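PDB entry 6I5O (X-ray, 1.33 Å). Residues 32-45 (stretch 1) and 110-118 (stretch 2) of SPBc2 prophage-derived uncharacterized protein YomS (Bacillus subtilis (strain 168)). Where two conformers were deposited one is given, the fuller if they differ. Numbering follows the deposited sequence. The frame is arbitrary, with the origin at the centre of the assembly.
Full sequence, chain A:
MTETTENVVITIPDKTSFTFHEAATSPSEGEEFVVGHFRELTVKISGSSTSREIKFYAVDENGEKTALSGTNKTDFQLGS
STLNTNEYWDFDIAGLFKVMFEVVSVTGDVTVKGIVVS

Stretch 1 (32-45) EFVVGHFRELTVKI
Stretch 2, residues 110-118: VTVKGIVVS

The contact is an antiparallel pairing of two β-strands, residues 40-45 and 110-117, extended at one end by a turn whose aromatic ring covers a valine of the partner strand. The strand directions make an angle of 158°, and 784 Å² is buried, both sides summed.

Three hydrogen-bonded pairs set the register, Glu 40 with Val 117, Thr 42 with Ile 115 and Lys 44 with Lys 113, their CA atoms 5.2-5.4 Å apart. Each pair closes a two-bond ring: Glu 40 N to Val 117 O is 3.0 Å and Val 117 N to Glu 40 O 2.9 Å; Thr 42 N to Ile 115 O is 2.9 Å and Ile 115 N to Thr 42 O 3.0 Å; Lys 44 N to Lys 113 O is 2.8 Å and Lys 113 N to Lys 44 O 3.1 Å. Between these rings lie the non-hydrogen-bonded pairs Leu 41-Val 116 and Val 43-Gly 114, and Ile 45-Val 112 follows the last ring, with CA atoms 4.2-4.8 Å apart in these three pairs. Here CA-H groups approach carbonyls, as where Gly 114 CA lies 3.1 Å from Thr 42 O. All strand residues have extended backbones, phi -102 to -137° and psi 114 to 161°.

Leu 41, Val 43, Ile 45, Val 112 and Val 116 share one face, where branched apolar side chains pack closely. Leu 41 (chi1 t, chi2 p) brings CD1 to 3.5 Å from Val 116 CG1, and Val 43 CG1 (chi1 t) lies 3.4 Å from Val 112 CG1 (chi1 t). Gly 114 leaves room for the leucine: a CB there would fall 2.7 Å from Leu 41 CD1, a clash.

The other face carries Glu 40, Thr 42, Lys 44, Lys 113, Ile 115 and Val 117. The ends of both lysines lead away from the opposing stretch, while Thr 42 (chi1 m) joins a water that donates to its OG1 at 2.9 Å and to Ile 115 O at 3.2 Å.

Before strand 40-45, a type II' turn runs from Val 35 to Phe 38, closed by Phe 38 N to Val 35 O at 3.1 Å; Gly 36 suits its positive phi (60/-125°). Phe 38 (chi1 -69°, chi2 -74°) lays one ring face over Val 116 (chi1 m), whose CG2 is 3.5 Å from the Phe 38 ring centroid and 6° off the normal, a CH-π contact. Phe 33 (chi1 t) adds CE2 at 3.7 Å from Val 116 CG1. Arg 39 N also bonds Val 117 O at 2.8 Å, so that carbonyl accepts two bonds.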

# COMPACT_ATOMS: atom_id res chain seq x y z
N GLU A 32 -5.84 18.39 20.28
CA GLU A 32 -4.82 17.94 19.30
C GLU A 32 -4.37 16.54 19.68
O GLU A 32 -4.15 16.23 20.88
CB GLU A 32 -3.60 18.85 19.36
CG GLU A 32 -3.89 20.26 18.88
CD GLU A 32 -2.69 21.18 18.98
OE1 GLU A 32 -1.99 21.13 19.96
OE2 GLU A 32 -2.48 21.93 18.10
N PHE A 33 -4.20 15.69 18.68
CA PHE A 33 -3.75 14.30 18.91
C PHE A 33 -2.26 14.24 18.64
O PHE A 33 -1.85 14.60 17.53
CB PHE A 33 -4.50 13.33 18.03
CG PHE A 33 -4.08 11.91 18.26
CD1 PHE A 33 -4.44 11.27 19.41
CD2 PHE A 33 -3.32 11.21 17.32
CE1 PHE A 33 -4.03 9.96 19.65
CE2 PHE A 33 -2.94 9.89 17.58
CZ PHE A 33 -3.27 9.30 18.77
N VAL A 34 -1.53 13.78 19.62
CA VAL A 34 -0.09 13.46 19.49
C VAL A 34 0.01 12.10 18.82
O VAL A 34 -0.42 11.08 19.39
CB VAL A 34 0.62 13.50 20.82
CG1 VAL A 34 2.07 13.03 20.74
CG2 VAL A 34 0.51 14.89 21.43
N VAL A 35 0.58 12.06 17.61
CA VAL A 35 0.59 10.83 16.79
C VAL A 35 1.32 9.70 17.49
O VAL A 35 0.87 8.56 17.38
CB VAL A 35 1.16 11.20 15.42
CG1 VAL A 35 1.39 9.90 14.62
CG2 VAL A 35 0.22 12.13 14.66
N GLY A 36 2.44 9.98 18.15
CA GLY A 36 3.15 8.92 18.86
C GLY A 36 3.58 7.80 17.92
O GLY A 36 4.30 8.14 16.94
N HIS A 37 3.20 6.57 18.21
CA HIS A 37 3.63 5.43 17.39
C HIS A 37 2.63 5.09 16.31
O HIS A 37 2.83 4.05 15.64
CB HIS A 37 4.02 4.26 18.27
CG HIS A 37 2.92 3.65 19.06
ND1 HIS A 37 3.14 3.26 20.35
CD2 HIS A 37 1.65 3.30 18.71
CE1 HIS A 37 2.05 2.66 20.80
NE2 HIS A 37 1.10 2.71 19.81
N PHE A 38 1.57 5.83 16.09
CA PHE A 38 0.51 5.44 15.15
C PHE A 38 0.89 5.80 13.72
O PHE A 38 1.78 6.62 13.44
CB PHE A 38 -0.82 6.05 15.60
CG PHE A 38 -1.31 5.42 16.88
CD1 PHE A 38 -1.85 4.15 16.90
CD2 PHE A 38 -1.21 6.08 18.10
CE1 PHE A 38 -2.20 3.55 18.09
CE2 PHE A 38 -1.56 5.47 19.29
CZ PHE A 38 -2.14 4.23 19.28
N ARG A 39 0.22 5.12 12.79
CA ARG A 39 0.47 5.31 11.35
C ARG A 39 -0.73 5.90 10.61
O ARG A 39 -0.52 6.62 9.64
CB ARG A 39 0.81 3.99 10.65
CG ARG A 39 2.06 3.26 11.13
CD ARG A 39 2.09 1.87 10.44
NE ARG A 39 3.14 0.96 10.84
CZ ARG A 39 4.33 0.93 10.25
NH1 ARG A 39 4.64 1.86 9.38
NH2 ARG A 39 5.23 0.01 10.55
N GLU A 40 -1.94 5.52 10.99
CA GLU A 40 -3.15 5.87 10.24
C GLU A 40 -4.20 6.42 11.21
O GLU A 40 -4.25 6.01 12.35
CB GLU A 40 -3.72 4.63 9.51
CG GLU A 40 -2.76 3.95 8.54
CD GLU A 40 -3.29 2.65 7.96
OE1 GLU A 40 -3.81 1.71 8.74
OE2 GLU A 40 -3.05 2.53 6.73
N LEU A 41 -5.06 7.28 10.68
CA LEU A 41 -6.21 7.83 11.41
C LEU A 41 -7.44 7.79 10.53
O LEU A 41 -7.37 8.15 9.37
CB LEU A 41 -5.89 9.29 11.73
CG LEU A 41 -7.01 10.18 12.25
CD1 LEU A 41 -7.53 9.78 13.58
CD2 LEU A 41 -6.55 11.62 12.31
N THR A 42 -8.54 7.42 11.15
CA THR A 42 -9.86 7.58 10.52
C THR A 42 -10.69 8.47 11.44
O THR A 42 -10.92 8.10 12.60
CB THR A 42 -10.55 6.23 10.31
OG1 THR A 42 -9.73 5.42 9.45
CG2 THR A 42 -11.91 6.39 9.66
N VAL A 43 -11.15 9.59 10.92
CA VAL A 43 -11.99 10.56 11.66
C VAL A 43 -13.44 10.39 11.25
O VAL A 43 -13.72 10.31 10.05
CB VAL A 43 -11.53 12.00 11.34
CG1 VAL A 43 -12.40 13.01 12.03
CG2 VAL A 43 -10.11 12.20 11.80
N LYS A 44 -14.33 10.37 12.24
CA LYS A 44 -15.78 10.38 12.00
C LYS A 44 -16.30 11.76 12.38
O LYS A 44 -16.09 12.23 13.54
CB LYS A 44 -16.47 9.30 12.82
CG LYS A 44 -17.98 9.33 12.73
CD LYS A 44 -18.52 8.99 11.36
CE LYS A 44 -19.99 9.31 11.14
NZ LYS A 44 -20.85 8.52 12.04
N ILE A 45 -17.00 12.38 11.45
CA ILE A 45 -17.70 13.66 11.70
C ILE A 45 -19.18 13.31 11.89
O ILE A 45 -19.79 12.71 10.97
CB ILE A 45 -17.46 14.65 10.55
CG1 ILE A 45 -15.97 14.98 10.48
CG2 ILE A 45 -18.27 15.91 10.72
CD1 ILE A 45 -15.55 15.56 9.19
N VAL A 110 -21.57 19.40 16.49
CA VAL A 110 -20.75 18.52 15.64
C VAL A 110 -19.74 17.83 16.54
O VAL A 110 -19.10 18.48 17.38
CB VAL A 110 -20.12 19.29 14.46
CG1 VAL A 110 -19.13 20.34 14.91
CG2 VAL A 110 -19.47 18.33 13.46
N THR A 111 -19.63 16.53 16.35
CA THR A 111 -18.67 15.67 17.07
C THR A 111 -17.59 15.24 16.07
O THR A 111 -17.91 14.94 14.90
CB THR A 111 -19.42 14.55 17.80
OG1 THR A 111 -20.11 15.11 18.93
CG2 THR A 111 -18.51 13.46 18.26
N VAL A 112 -16.36 15.19 16.54
CA VAL A 112 -15.21 14.77 15.67
C VAL A 112 -14.41 13.80 16.50
O VAL A 112 -13.78 14.23 17.48
CB VAL A 112 -14.39 15.96 15.17
CG1 VAL A 112 -13.31 15.49 14.23
CG2 VAL A 112 -15.26 17.00 14.50
N LYS A 113 -14.37 12.53 16.08
CA LYS A 113 -13.74 11.47 16.88
C LYS A 113 -12.94 10.60 15.96
O LYS A 113 -13.33 10.44 14.82
CB LYS A 113 -14.76 10.64 17.65
CG LYS A 113 -15.55 11.41 18.69
CD LYS A 113 -16.55 10.61 19.44
CE LYS A 113 -17.10 11.38 20.61
NZ LYS A 113 -18.19 10.63 21.28
N GLY A 114 -11.80 10.09 16.40
CA GLY A 114 -10.99 9.24 15.52
C GLY A 114 -10.62 7.94 16.15
O GLY A 114 -10.69 7.75 17.36
N ILE A 115 -10.26 7.03 15.27
CA ILE A 115 -9.58 5.77 15.64
C ILE A 115 -8.24 5.80 14.90
O ILE A 115 -8.18 6.06 13.69
CB ILE A 115 -10.40 4.53 15.25
CG1 ILE A 115 -11.67 4.48 16.08
CG2 ILE A 115 -9.58 3.26 15.41
CD1 ILE A 115 -12.69 3.45 15.62
N VAL A 116 -7.19 5.49 15.65
CA VAL A 116 -5.80 5.50 15.13
C VAL A 116 -5.30 4.08 15.18
O VAL A 116 -5.68 3.30 16.08
CB VAL A 116 -4.88 6.50 15.86
CG1 VAL A 116 -5.28 7.92 15.50
CG2 VAL A 116 -4.83 6.22 17.33
N VAL A 117 -4.40 3.76 14.24
CA VAL A 117 -3.92 2.39 14.02
C VAL A 117 -2.42 2.44 13.80
O VAL A 117 -1.94 3.31 13.02
CB VAL A 117 -4.64 1.77 12.81
CG1 VAL A 117 -4.26 0.34 12.62
CG2 VAL A 117 -6.16 1.94 12.91
N SER A 118 -1.69 1.52 14.41
CA SER A 118 -0.23 1.40 14.24
C SER A 118 0.13 0.47 13.08
O SER A 118 -0.73 -0.04 12.35
CB SER A 118 0.42 0.97 15.50
OG SER A 118 0.18 -0.44 15.77
O HOH W 1 -7.38 4.59 11.02